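Local coordinates for protein NAD nucleotidase (Haemophilus influenzae, PDB 3ZTV) that breaks down NAD to adenosine and nicotinamide riboside, acting as both a pyrophosphatase and a 5'-nucleotidase with highest activity on AMP, at residues G74-T79 / V421-A426; G359-S364 / K551-H556; I406-G411 / A515-G520; T428-G433 / E547-F552. All coordinates share one frame; numbering follows the deposited sequence.

In the fold
Contact 1 starts in the calcineurin-like phosphoesterase part, at 74-79, and closes a span of more than 340 residues on 421-426, tying that part to the C-terminal nucleotidase part. Contact 2 opens within that span at strand 357-362 and closes beyond it on helix 545-555, so the two cross. Contact 3 leaves strand 404-408 and closes at helix 515-518; it crosses contact 1 and falls wholly within the span of contact 2. Contact 4 opens at the end of helix 423-429, after contact 1 has closed, crosses contact 3 and returns to helix 545-555, which it shares with contact 2. Contacts 3 and 4 both touch the bound adenosine.

Contact 1 (G74-T79 / V421-A426); sequences GTLYFT and VTFNDA
F423 meets L76 and T79 where the two parts of this 5'-nucleotidase come together: helix 76-79 belongs to the calcineurin-like phosphoesterase fold, F423 to the first turn of helix 423-429 in the C-terminal nucleotidase fold. The phenylalanine touches helix 76-79 at CB and along one flank of its ring. CB faces the branch end of L76, with F423 CB 4.3 Å from L76 CD2. From there CG stands anti to the carbonyl carbon (chi1 -62°), which carries the ring past the leucine and over to the next turn. One flank of the ring then runs by the methyl of T79: F423 CD2 is 4.1 Å and F423 CE2 3.9 Å from T79 CG2, the two side chains crossing at a slant. At the tip, F423 CZ packs beside K554 NZ, 3.9 Å away, and I550 of the same helix 545-555 also touches the phenylalanine. T79 shows its two branches to different neighbours: CG2, anti to the backbone N, goes to the aromatic ring, while OG1 hydrogen-bonds E547 OE1 on helix 545-555, which thus abuts both sides of the junction. Helix 423-429 begins with a capping box. T422 OG1 accepts from D425 N at 3.1 Å, and T422 N returns a bond to D425 OD2 at 2.9 Å, nearly straight (169°) but reaching that oxygen from above the carboxylate plane.

Contact 2 (G359-S364 / K551-H556); sequences GVITGS and KFMKKH
M553 presses its terminal methyl onto the backbone of G359, and this is the tight part of the contact. M553 CE lies 3.6 Å from G359 CA, where the glycine has no side chain to hold it off, and M553 CE is also 3.8 Å from V360 N. Bends at chi2 (-56°) and chi3 (-51°) fold the thioether round so that its methyl lies along the strand, 4.0 Å from I361 CG1. F390 of helix 386-396 covers both M553 and I361. The last turns of helix 545-555 pack beside the G359 end of this segment of the central strand in the three-stranded sheet 419-422, 357-362 and 558-560, the short axes 8.0 Å apart at 76°, before the chain turns into strand 558-560 alongside. The other flank of the helix is looser and faces solvent: K554 and K555 are exposed, K555 NZ reaching N397 OD1. At the helix end H556 N bonds F552 O at 2.9 Å, and H556 ND1 adds a weak second bond to F552 O at 3.4 Å.

Contact 3 (I406-G411 / A515-G520); sequences IQNAGG and AYVAGG. With ADN (adenosine), chain D.
N408 carries CG between its backbone N and carbonyl carbon (chi1 64°), which lays its amide against V517 and beside the adenosine, while Y516 turns CG anti to the backbone N (chi1 173°) and sets its ring against one face of the purine. The V517 CG1 methyl packs against the amide, 3.9 Å from N408 OD1. The amide has a fixed sense. N408 OD1 accepts from N514 ND2, so N408 ND2 faces the ligand and donates to ADN N3 at 3.1 Å in an essentially straight bond (179°). A second, weak bond bends from N408 ND2 to ADN O2' (3.3 Å). N514 acts in the second shell: besides holding N408, its OD1 takes the N-H of V517 and so steadies the turn bearing Y516. N408 and Y516 line the adenosine pocket of the 5'-nucleotidase C-terminal domain, in which the base is sandwiched between two aromatic rings. Y516 covers one face, with ADN C5 3.5 Å above the centre of the tyrosine ring, and F432 lies on the opposite face. The 3-10 turn after strand 404-408 brings two glycines in closely, G410 CA 3.4 Å from ADN O2' and G411 CA 3.6 Å from ADN N3. D522, N434 and S462 add further hydrogen bonds to the nucleoside. After Y516 the weakly bonded helical turn ends in a Schellman motif at G520, whose N bonds V517 O at 2.9 Å.

Contact 4 (T428-G433 / E547-F552); sequences TFLPFG and ESFIKF. With ADN (adenosine), chain D.
F549 gives the most surface to this contact, followed by F429 and L430. F429 brings the edge of its ring toward the face of F549 in an offset T-shaped pair, with centroids 5.1 Å apart and planes at 62°. The closest approach, F429 CD2 to F549 CZ at 3.6 Å, falls near the rim of the F549 ring. F549 reaches out from helix 545-555 with CG anti to the backbone N (chi1 -163°), which places the ring beside F429. Close to the helix, F549 CB meets L430 CD1 at 4.0 Å, the side chains crossing at about a right angle. Helix 386-396 closes the cluster, F390 meeting F549 edge-to-face and I391 touching both L430 and F549. Past L430 the chain leads into the loop that carries F432. ADN C5 lies 3.7 Å from the plane of the F432 ring, over its centre, and P431 CG sits on the opposite face; F432 thus forms one side of the aromatic clamp that holds the nucleobase in 5'-nucleotidases.

Contact 1 (G74-T79 / V421-A426)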
loop_
_atom_site.group_PDB
_atom_site.type_symbol
_atom_site.label_atom_id
_atom_site.label_comp_id
_atom_site.label_asym_id
_atom_site.label_seq_id
_atom_site.Cartn_x
_atom_site.Cartn_y
_atom_site.Cartn_z
ATOM N N GLY A 74 -16.835 22.714 -12.812
ATOM C CA GLY A 74 -17.127 22.434 -14.203
ATOM C C GLY A 74 -17.953 23.511 -14.885
ATOM O O GLY A 74 -17.997 23.546 -16.113
ATOM N N THR A 75 -18.619 24.357 -14.098
ATOM C CA THR A 75 -19.416 25.467 -14.636
ATOM C C THR A 75 -19.367 26.642 -13.664
ATOM O O THR A 75 -18.872 26.517 -12.539
ATOM C CB THR A 75 -20.905 25.104 -14.797
ATOM O OG1 THR A 75 -21.526 25.152 -13.512
ATOM C CG2 THR A 75 -21.099 23.720 -15.443
ATOM N N LEU A 76 -19.911 27.787 -14.085
ATOM C CA LEU A 76 -19.978 28.959 -13.211
ATOM C C LEU A 76 -20.877 28.744 -11.993
ATOM O O LEU A 76 -20.827 29.516 -11.037
ATOM C CB LEU A 76 -20.424 30.214 -13.979
ATOM C CG LEU A 76 -19.407 30.820 -14.950
ATOM C CD1 LEU A 76 -20.043 31.989 -15.688
ATOM C CD2 LEU A 76 -18.163 31.278 -14.214
ATOM N N TYR A 77 -21.704 27.698 -12.013
ATOM C CA TYR A 77 -22.508 27.390 -10.830
ATOM C C TYR A 77 -21.636 26.997 -9.638
ATOM O O TYR A 77 -22.048 27.160 -8.489
ATOM C CB TYR A 77 -23.557 26.311 -11.116
ATOM C CG TYR A 77 -24.778 26.844 -11.835
ATOM C CD1 TYR A 77 -25.713 27.640 -11.170
ATOM C CD2 TYR A 77 -25.008 26.555 -13.170
ATOM C CE1 TYR A 77 -26.834 28.130 -11.824
ATOM C CE2 TYR A 77 -26.132 27.045 -13.837
ATOM C CZ TYR A 77 -27.044 27.827 -13.147
ATOM O OH TYR A 77 -28.163 28.335 -13.785
ATOM N N PHE A 78 -20.436 26.482 -9.901
ATOM C CA PHE A 78 -19.484 26.302 -8.818
ATOM C C PHE A 78 -18.761 27.607 -8.506
ATOM O O PHE A 78 -18.778 28.081 -7.373
ATOM C CB PHE A 78 -18.426 25.235 -9.101
ATOM C CG PHE A 78 -17.382 25.201 -8.043
ATOM C CD1 PHE A 78 -17.708 24.786 -6.775
ATOM C CD2 PHE A 78 -16.115 25.704 -8.276
ATOM C CE1 PHE A 78 -16.776 24.795 -5.765
ATOM C CE2 PHE A 78 -15.175 25.719 -7.264
ATOM C CZ PHE A 78 -15.508 25.263 -6.012
ATOM N N THR A 79 -18.110 28.160 -9.524
ATOM C CA THR A 79 -17.227 29.310 -9.379
ATOM C C THR A 79 -17.861 30.486 -8.641
ATOM O O THR A 79 -17.235 31.093 -7.785
ATOM C CB THR A 79 -16.763 29.779 -10.762
ATOM O OG1 THR A 79 -16.286 28.647 -11.506
ATOM C CG2 THR A 79 -15.659 30.825 -10.647
ATOM N N VAL A 421 -11.395 42.360 -16.699
ATOM C CA VAL A 421 -11.793 41.037 -17.177
ATOM C C VAL A 421 -12.852 40.479 -16.236
ATOM O O VAL A 421 -12.602 40.328 -15.038
ATOM C CB VAL A 421 -10.601 40.055 -17.214
ATOM C CG1 VAL A 421 -11.056 38.682 -17.693
ATOM C CG2 VAL A 421 -9.497 40.591 -18.104
ATOM N N THR A 422 -14.031 40.175 -16.773
ATOM C CA THR A 422 -15.112 39.589 -15.984
ATOM C C THR A 422 -15.161 38.070 -16.186
ATOM O O THR A 422 -14.491 37.530 -17.063
ATOM C CB THR A 422 -16.478 40.187 -16.389
ATOM O OG1 THR A 422 -16.836 39.717 -17.691
ATOM C CG2 THR A 422 -16.416 41.723 -16.394
ATOM N N PHE A 423 -15.973 37.394 -15.381
ATOM C CA PHE A 423 -16.179 35.960 -15.564
ATOM C C PHE A 423 -16.722 35.663 -16.956
ATOM O O PHE A 423 -16.273 34.732 -17.618
ATOM C CB PHE A 423 -17.116 35.404 -14.490
ATOM C CG PHE A 423 -16.578 35.536 -13.093
ATOM C CD1 PHE A 423 -16.804 36.699 -12.370
ATOM C CD2 PHE A 423 -15.836 34.515 -12.504
ATOM C CE1 PHE A 423 -16.315 36.850 -11.080
ATOM C CE2 PHE A 423 -15.340 34.656 -11.216
ATOM C CZ PHE A 423 -15.575 35.821 -10.499
ATOM N N ASN A 424 -17.683 36.467 -17.416
ATOM C CA ASN A 424 -18.243 36.293 -18.756
ATOM C C ASN A 424 -17.172 36.420 -19.819
ATOM O O ASN A 424 -17.175 35.692 -20.812
ATOM C CB ASN A 424 -19.325 37.335 -19.047
ATOM C CG ASN A 424 -20.639 37.025 -18.377
ATOM O OD1 ASN A 424 -21.035 35.867 -18.261
ATOM N ND2 ASN A 424 -21.339 38.065 -17.949
ATOM N N ASP A 425 -16.263 37.371 -19.621
ATOM C CA ASP A 425 -15.197 37.606 -20.584
ATOM C C ASP A 425 -14.350 36.358 -20.838
ATOM O O ASP A 425 -13.926 36.114 -21.963
ATOM C CB ASP A 425 -14.297 38.760 -20.137
ATOM C CG ASP A 425 -15.002 40.109 -20.167
ATOM O OD1 ASP A 425 -16.032 40.260 -20.861
ATOM O OD2 ASP A 425 -14.505 41.027 -19.493
ATOM N N ALA A 426 -14.090 35.578 -19.791
ATOM C CA ALA A 426 -13.304 34.350 -19.949
ATOM C C ALA A 426 -13.977 33.364 -20.896
ATOM O O ALA A 426 -13.320 32.733 -21.724
ATOM C CB ALA A 426 -13.044 33.692 -18.602
#

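Contact 2 (G359-S364 / K551-H556)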
loop_
_atom_site.group_PDB
_atom_site.type_symbol
_atom_site.label_atom_id
_atom_site.label_comp_id
_atom_site.label_asym_id
_atom_site.label_seq_id
_atom_site.Cartn_x
_atom_site.Cartn_y
_atom_site.Cartn_z
ATOM N N GLY A 359 -10.324 40.218 -12.618
ATOM C CA GLY A 359 -8.994 40.800 -12.594
ATOM C C GLY A 359 -8.869 41.948 -13.571
ATOM O O GLY A 359 -9.770 42.191 -14.371
ATOM N N VAL A 360 -7.741 42.647 -13.503
ATOM C CA VAL A 360 -7.466 43.778 -14.371
ATOM C C VAL A 360 -6.137 43.542 -15.065
ATOM O O VAL A 360 -5.165 43.125 -14.432
ATOM C CB VAL A 360 -7.399 45.095 -13.569
ATOM C CG1 VAL A 360 -7.031 46.266 -14.477
ATOM C CG2 VAL A 360 -8.721 45.357 -12.874
ATOM N N ILE A 361 -6.104 43.782 -16.368
ATOM C CA ILE A 361 -4.864 43.687 -17.123
ATOM C C ILE A 361 -4.359 45.081 -17.471
ATOM O O ILE A 361 -5.109 45.915 -17.973
ATOM C CB ILE A 361 -5.043 42.870 -18.414
ATOM C CG1 ILE A 361 -5.505 41.446 -18.087
ATOM C CG2 ILE A 361 -3.741 42.836 -19.208
ATOM C CD1 ILE A 361 -5.854 40.618 -19.308
ATOM N N THR A 362 -3.085 45.323 -17.188
ATOM C CA THR A 362 -2.443 46.578 -17.552
ATOM C C THR A 362 -1.387 46.322 -18.619
ATOM O O THR A 362 -0.968 45.183 -18.839
ATOM C CB THR A 362 -1.798 47.259 -16.330
ATOM O OG1 THR A 362 -0.900 46.347 -15.689
ATOM C CG2 THR A 362 -2.867 47.685 -15.333
ATOM N N GLY A 363 -0.964 47.383 -19.293
ATOM C CA GLY A 363 0.037 47.251 -20.330
ATOM C C GLY A 363 -0.556 47.200 -21.721
ATOM O O GLY A 363 -1.683 47.641 -21.949
ATOM N N SER A 364 0.213 46.647 -22.653
ATOM C CA SER A 364 -0.167 46.623 -24.056
ATOM C C SER A 364 -1.001 45.399 -24.405
ATOM O O SER A 364 -0.897 44.358 -23.754
ATOM C CB SER A 364 1.081 46.660 -24.940
ATOM O OG SER A 364 1.722 47.920 -24.854
ATOM N N LYS A 551 -9.302 31.253 -12.913
ATOM C CA LYS A 551 -8.352 31.007 -11.820
ATOM C C LYS A 551 -7.086 31.852 -11.960
ATOM O O LYS A 551 -6.552 32.371 -10.975
ATOM C CB LYS A 551 -7.941 29.539 -11.772
ATOM C CG LYS A 551 -9.028 28.579 -11.374
ATOM C CD LYS A 551 -8.432 27.193 -11.199
ATOM C CE LYS A 551 -9.512 26.154 -10.987
ATOM N NZ LYS A 551 -8.926 24.797 -10.785
ATOM N N PHE A 552 -6.581 31.957 -13.183
ATOM C CA PHE A 552 -5.367 32.724 -13.435
ATOM C C PHE A 552 -5.552 34.187 -13.042
ATOM O O PHE A 552 -4.692 34.775 -12.385
ATOM C CB PHE A 552 -4.941 32.587 -14.898
ATOM C CG PHE A 552 -3.635 33.261 -15.219
ATOM C CD1 PHE A 552 -3.607 34.594 -15.586
ATOM C CD2 PHE A 552 -2.441 32.559 -15.162
ATOM C CE1 PHE A 552 -2.414 35.225 -15.881
ATOM C CE2 PHE A 552 -1.242 33.183 -15.463
ATOM C CZ PHE A 552 -1.232 34.519 -15.823
ATOM N N MET A 553 -6.678 34.777 -13.431
ATOM C CA MET A 553 -6.934 36.164 -13.068
ATOM C C MET A 553 -7.122 36.335 -11.562
ATOM O O MET A 553 -6.747 37.360 -11.000
ATOM C CB MET A 553 -8.135 36.726 -13.836
ATOM C CG MET A 553 -7.947 36.791 -15.349
ATOM S SD MET A 553 -6.495 37.735 -15.869
ATOM C CE MET A 553 -6.706 39.272 -14.972
ATOM N N LYS A 554 -7.706 35.343 -10.902
ATOM C CA LYS A 554 -7.841 35.408 -9.450
ATOM C C LYS A 554 -6.471 35.427 -8.778
ATOM O O LYS A 554 -6.296 36.044 -7.727
ATOM C CB LYS A 554 -8.656 34.232 -8.916
ATOM C CG LYS A 554 -10.145 34.304 -9.217
ATOM C CD LYS A 554 -10.878 33.150 -8.545
ATOM C CE LYS A 554 -12.375 33.205 -8.804
ATOM N NZ LYS A 554 -13.049 34.267 -8.015
ATOM N N LYS A 555 -5.506 34.752 -9.393
ATOM C CA LYS A 555 -4.146 34.696 -8.861
ATOM C C LYS A 555 -3.387 35.972 -9.201
ATOM O O LYS A 555 -2.537 36.428 -8.429
ATOM C CB LYS A 555 -3.404 33.479 -9.418
ATOM C CG LYS A 555 -2.049 33.226 -8.771
ATOM C CD LYS A 555 -1.338 32.027 -9.390
ATOM C CE LYS A 555 -0.892 32.325 -10.812
ATOM N NZ LYS A 555 0.173 31.400 -11.316
ATOM N N HIS A 556 -3.698 36.539 -10.365
ATOM C CA HIS A 556 -3.080 37.776 -10.828
ATOM C C HIS A 556 -4.135 38.850 -11.047
ATOM O O HIS A 556 -4.392 39.236 -12.190
ATOM C CB HIS A 556 -2.361 37.549 -12.158
ATOM C CG HIS A 556 -1.241 36.560 -12.091
ATOM N ND1 HIS A 556 -1.341 35.287 -12.610
ATOM C CD2 HIS A 556 0.011 36.665 -11.589
ATOM C CE1 HIS A 556 -0.198 34.650 -12.427
ATOM N NE2 HIS A 556 0.637 35.461 -11.804
#

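Contact 3 (I406-G411 / A515-G520)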
loop_
_atom_site.group_PDB
_atom_site.type_symbol
_atom_site.label_atom_id
_atom_site.label_comp_id
_atom_site.label_asym_id
_atom_site.label_seq_id
_atom_site.Cartn_x
_atom_site.Cartn_y
_atom_site.Cartn_z
ATOM N N ILE A 406 1.127 23.235 -23.989
ATOM C CA ILE A 406 1.140 23.655 -25.388
ATOM C C ILE A 406 -0.285 23.955 -25.832
ATOM O O ILE A 406 -1.186 23.140 -25.614
ATOM C CB ILE A 406 1.743 22.567 -26.293
ATOM C CG1 ILE A 406 3.202 22.310 -25.899
ATOM C CG2 ILE A 406 1.606 22.948 -27.760
ATOM C CD1 ILE A 406 3.814 21.088 -26.556
ATOM N N GLN A 407 -0.482 25.125 -26.442
ATOM C CA GLN A 407 -1.795 25.580 -26.917
ATOM C C GLN A 407 -1.678 25.990 -28.383
ATOM O O GLN A 407 -0.688 26.604 -28.789
ATOM C CB GLN A 407 -2.300 26.758 -26.062
ATOM C CG GLN A 407 -3.614 27.404 -26.529
ATOM C CD GLN A 407 -4.848 26.543 -26.276
ATOM O OE1 GLN A 407 -4.767 25.455 -25.722
ATOM N NE2 GLN A 407 -6.005 27.046 -26.690
ATOM N N ASN A 408 -2.681 25.647 -29.185
ATOM C CA ASN A 408 -2.705 26.037 -30.596
ATOM C C ASN A 408 -3.276 27.447 -30.783
ATOM O O ASN A 408 -4.259 27.816 -30.139
ATOM C CB ASN A 408 -3.508 25.025 -31.425
ATOM C CG ASN A 408 -4.973 24.977 -31.032
ATOM O OD1 ASN A 408 -5.314 24.735 -29.874
ATOM N ND2 ASN A 408 -5.849 25.227 -32.000
ATOM N N ALA A 409 -2.663 28.227 -31.674
ATOM C CA ALA A 409 -3.041 29.626 -31.898
ATOM C C ALA A 409 -4.496 29.814 -32.339
ATOM O O ALA A 409 -5.096 30.852 -32.077
ATOM C CB ALA A 409 -2.091 30.280 -32.909
ATOM N N GLY A 410 -5.055 28.815 -33.009
ATOM C CA GLY A 410 -6.433 28.890 -33.464
ATOM C C GLY A 410 -7.438 28.822 -32.331
ATOM O O GLY A 410 -8.633 29.051 -32.534
ATOM N N GLY A 411 -6.960 28.503 -31.132
ATOM C CA GLY A 411 -7.825 28.399 -29.972
ATOM C C GLY A 411 -8.066 29.743 -29.313
ATOM O O GLY A 411 -8.770 29.833 -28.306
ATOM N N ALA A 515 -8.036 19.442 -24.952
ATOM C CA ALA A 515 -8.607 18.166 -25.366
ATOM C C ALA A 515 -8.717 18.014 -26.883
ATOM O O ALA A 515 -8.634 16.904 -27.403
ATOM C CB ALA A 515 -9.965 17.978 -24.714
ATOM N N TYR A 516 -8.903 19.131 -27.579
ATOM C CA TYR A 516 -9.025 19.130 -29.034
ATOM C C TYR A 516 -7.746 18.630 -29.711
ATOM O O TYR A 516 -7.768 17.643 -30.436
ATOM C CB TYR A 516 -9.418 20.537 -29.508
ATOM C CG TYR A 516 -9.430 20.796 -31.003
ATOM C CD1 TYR A 516 -10.517 20.433 -31.795
ATOM C CD2 TYR A 516 -8.371 21.457 -31.613
ATOM C CE1 TYR A 516 -10.525 20.701 -33.160
ATOM C CE2 TYR A 516 -8.371 21.726 -32.966
ATOM C CZ TYR A 516 -9.446 21.348 -33.737
ATOM O OH TYR A 516 -9.436 21.623 -35.088
ATOM N N VAL A 517 -6.617 19.287 -29.467
ATOM C CA VAL A 517 -5.374 18.802 -30.078
ATOM C C VAL A 517 -4.830 17.517 -29.437
ATOM O O VAL A 517 -4.055 16.788 -30.059
ATOM C CB VAL A 517 -4.273 19.883 -30.143
ATOM C CG1 VAL A 517 -4.749 21.072 -30.971
ATOM C CG2 VAL A 517 -3.856 20.322 -28.756
ATOM N N ALA A 518 -5.247 17.219 -28.210
ATOM C CA ALA A 518 -4.815 15.980 -27.559
ATOM C C ALA A 518 -5.227 14.738 -28.358
ATOM O O ALA A 518 -4.564 13.706 -28.302
ATOM C CB ALA A 518 -5.361 15.904 -26.151
ATOM N N GLY A 519 -6.324 14.846 -29.106
ATOM C CA GLY A 519 -6.800 13.739 -29.918
ATOM C C GLY A 519 -6.200 13.726 -31.314
ATOM O O GLY A 519 -6.539 12.879 -32.138
ATOM N N GLY A 520 -5.306 14.670 -31.588
ATOM C CA GLY A 520 -4.609 14.706 -32.860
ATOM C C GLY A 520 -5.155 15.692 -33.875
ATOM O O GLY A 520 -4.679 15.747 -35.008
HETATM O "O5'" ADN D . -11.401 27.456 -37.792
HETATM C "C5'" ADN D . -10.809 26.180 -37.539
HETATM C "C4'" ADN D . -9.618 26.368 -36.607
HETATM O "O4'" ADN D . -10.067 26.775 -35.311
HETATM C "C3'" ADN D . -8.825 25.094 -36.394
HETATM O "O3'" ADN D . -7.777 24.967 -37.361
HETATM C "C2'" ADN D . -8.269 25.265 -34.993
HETATM O "O2'" ADN D . -7.021 25.969 -35.018
HETATM C "C1'" ADN D . -9.293 26.138 -34.293
HETATM N N9 ADN D . -10.178 25.289 -33.465
HETATM C C8 ADN D . -11.347 24.724 -33.827
HETATM N N7 ADN D . -11.878 24.011 -32.796
HETATM C C5 ADN D . -11.029 24.115 -31.749
HETATM C C6 ADN D . -10.961 23.627 -30.353
HETATM N N6 ADN D . -11.924 22.842 -29.817
HETATM N N1 ADN D . -9.892 23.987 -29.615
HETATM C C2 ADN D . -8.910 24.766 -30.104
HETATM N N3 ADN D . -8.906 25.245 -31.357
HETATM C C4 ADN D . -9.921 24.963 -32.203
#

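Contact 4 (T428-G433 / E547-F552)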
loop_
_atom_site.group_PDB
_atom_site.type_symbol
_atom_site.label_atom_id
_atom_site.label_comp_id
_atom_site.label_asym_id
_atom_site.label_seq_id
_atom_site.Cartn_x
_atom_site.Cartn_y
_atom_site.Cartn_z
ATOM N N THR A 428 -15.962 34.267 -23.189
ATOM C CA THR A 428 -15.870 34.920 -24.492
ATOM C C THR A 428 -14.508 34.672 -25.137
ATOM O O THR A 428 -14.423 34.426 -26.345
ATOM C CB THR A 428 -16.095 36.441 -24.367
ATOM O OG1 THR A 428 -17.423 36.685 -23.892
ATOM C CG2 THR A 428 -15.903 37.131 -25.714
ATOM N N PHE A 429 -13.449 34.749 -24.334
ATOM C CA PHE A 429 -12.091 34.499 -24.807
ATOM C C PHE A 429 -11.967 33.076 -25.350
ATOM O O PHE A 429 -11.272 32.836 -26.337
ATOM C CB PHE A 429 -11.073 34.667 -23.670
ATOM C CG PHE A 429 -10.893 36.083 -23.195
ATOM C CD1 PHE A 429 -11.209 37.158 -24.007
ATOM C CD2 PHE A 429 -10.388 36.335 -21.928
ATOM C CE1 PHE A 429 -11.033 38.458 -23.560
ATOM C CE2 PHE A 429 -10.214 37.629 -21.480
ATOM C CZ PHE A 429 -10.538 38.690 -22.300
ATOM N N LEU A 430 -12.640 32.138 -24.685
ATOM C CA LEU A 430 -12.462 30.710 -24.930
ATOM C C LEU A 430 -13.813 30.047 -25.132
ATOM O O LEU A 430 -14.428 29.585 -24.166
ATOM C CB LEU A 430 -11.762 30.080 -23.733
ATOM C CG LEU A 430 -10.375 30.651 -23.448
ATOM C CD1 LEU A 430 -9.966 30.355 -22.019
ATOM C CD2 LEU A 430 -9.349 30.116 -24.437
ATOM N N PRO A 431 -14.276 29.995 -26.389
ATOM C CA PRO A 431 -15.633 29.551 -26.716
ATOM C C PRO A 431 -15.767 28.075 -27.092
ATOM O O PRO A 431 -16.886 27.632 -27.358
ATOM C CB PRO A 431 -15.969 30.406 -27.937
ATOM C CG PRO A 431 -14.662 30.525 -28.647
ATOM C CD PRO A 431 -13.598 30.584 -27.560
ATOM N N PHE A 432 -14.669 27.325 -27.113
ATOM C CA PHE A 432 -14.697 25.967 -27.661
ATOM C C PHE A 432 -15.045 24.862 -26.661
ATOM O O PHE A 432 -15.359 23.736 -27.059
ATOM C CB PHE A 432 -13.373 25.645 -28.352
ATOM C CG PHE A 432 -13.143 26.430 -29.610
ATOM C CD1 PHE A 432 -13.956 26.243 -30.717
ATOM C CD2 PHE A 432 -12.109 27.345 -29.690
ATOM C CE1 PHE A 432 -13.740 26.963 -31.882
ATOM C CE2 PHE A 432 -11.887 28.066 -30.849
ATOM C CZ PHE A 432 -12.705 27.876 -31.946
ATOM N N GLY A 433 -14.981 25.176 -25.373
ATOM C CA GLY A 433 -15.318 24.207 -24.347
ATOM C C GLY A 433 -14.304 23.090 -24.147
ATOM O O GLY A 433 -14.673 21.971 -23.791
ATOM N N GLU A 547 -12.606 28.270 -17.169
ATOM C CA GLU A 547 -12.412 28.244 -15.724
ATOM C C GLU A 547 -10.929 28.357 -15.339
ATOM O O GLU A 547 -10.598 28.968 -14.326
ATOM C CB GLU A 547 -13.069 27.005 -15.102
ATOM C CG GLU A 547 -14.596 26.986 -15.251
ATOM C CD GLU A 547 -15.292 28.084 -14.462
ATOM O OE1 GLU A 547 -14.684 28.626 -13.523
ATOM O OE2 GLU A 547 -16.463 28.402 -14.780
ATOM N N SER A 548 -10.043 27.800 -16.159
ATOM C CA SER A 548 -8.603 27.978 -15.941
ATOM C C SER A 548 -8.216 29.452 -16.059
ATOM O O SER A 548 -7.430 29.979 -15.262
ATOM C CB SER A 548 -7.807 27.161 -16.958
ATOM O OG SER A 548 -8.018 25.772 -16.784
ATOM N N PHE A 549 -8.787 30.123 -17.053
ATOM C CA PHE A 549 -8.528 31.539 -17.250
ATOM C C PHE A 549 -8.999 32.343 -16.047
ATOM O O PHE A 549 -8.286 33.217 -15.564
ATOM C CB PHE A 549 -9.177 32.049 -18.533
ATOM C CG PHE A 549 -8.621 33.366 -18.991
ATOM C CD1 PHE A 549 -8.968 34.538 -18.345
ATOM C CD2 PHE A 549 -7.706 33.424 -20.028
ATOM C CE1 PHE A 549 -8.443 35.748 -18.747
ATOM C CE2 PHE A 549 -7.178 34.635 -20.433
ATOM C CZ PHE A 549 -7.548 35.796 -19.787
ATOM N N ILE A 550 -10.194 32.035 -15.550
ATOM C CA ILE A 550 -10.703 32.679 -14.341
ATOM C C ILE A 550 -9.771 32.480 -13.130
ATOM O O ILE A 550 -9.477 33.431 -12.403
ATOM C CB ILE A 550 -12.136 32.203 -14.021
ATOM C CG1 ILE A 550 -13.117 32.796 -15.030
ATOM C CG2 ILE A 550 -12.530 32.570 -12.604
ATOM C CD1 ILE A 550 -14.431 32.038 -15.103
ATOM N N LYS A 551 -9.302 31.253 -12.913
ATOM C CA LYS A 551 -8.352 31.007 -11.820
ATOM C C LYS A 551 -7.086 31.852 -11.960
ATOM O O LYS A 551 -6.552 32.371 -10.975
ATOM C CB LYS A 551 -7.941 29.539 -11.772
ATOM C CG LYS A 551 -9.028 28.579 -11.374
ATOM C CD LYS A 551 -8.432 27.193 -11.199
ATOM C CE LYS A 551 -9.512 26.154 -10.987
ATOM N NZ LYS A 551 -8.926 24.797 -10.785
ATOM N N PHE A 552 -6.581 31.957 -13.183
ATOM C CA PHE A 552 -5.367 32.724 -13.435
ATOM C C PHE A 552 -5.552 34.187 -13.042
ATOM O O PHE A 552 -4.692 34.775 -12.385
ATOM C CB PHE A 552 -4.941 32.587 -14.898
ATOM C CG PHE A 552 -3.635 33.261 -15.219
ATOM C CD1 PHE A 552 -3.607 34.594 -15.586
ATOM C CD2 PHE A 552 -2.441 32.559 -15.162
ATOM C CE1 PHE A 552 -2.414 35.225 -15.881
ATOM C CE2 PHE A 552 -1.242 33.183 -15.463
ATOM C CZ PHE A 552 -1.232 34.519 -15.823
HETATM O "O5'" ADN D . -11.401 27.456 -37.792
HETATM C "C5'" ADN D . -10.809 26.180 -37.539
HETATM C "C4'" ADN D . -9.618 26.368 -36.607
HETATM O "O4'" ADN D . -10.067 26.775 -35.311
HETATM C "C3'" ADN D . -8.825 25.094 -36.394
HETATM O "O3'" ADN D . -7.777 24.967 -37.361
HETATM C "C2'" ADN D . -8.269 25.265 -34.993
HETATM O "O2'" ADN D . -7.021 25.969 -35.018
HETATM C "C1'" ADN D . -9.293 26.138 -34.293
HETATM N N9 ADN D . -10.178 25.289 -33.465
HETATM C C8 ADN D . -11.347 24.724 -33.827
HETATM N N7 ADN D . -11.878 24.011 -32.796
HETATM C C5 ADN D . -11.029 24.115 -31.749
HETATM C C6 ADN D . -10.961 23.627 -30.353
HETATM N N6 ADN D . -11.924 22.842 -29.817
HETATM N N1 ADN D . -9.892 23.987 -29.615
HETATM C C2 ADN D . -8.910 24.766 -30.104
HETATM N N3 ADN D . -8.906 25.245 -31.357
HETATM C C4 ADN D . -9.921 24.963 -32.203
#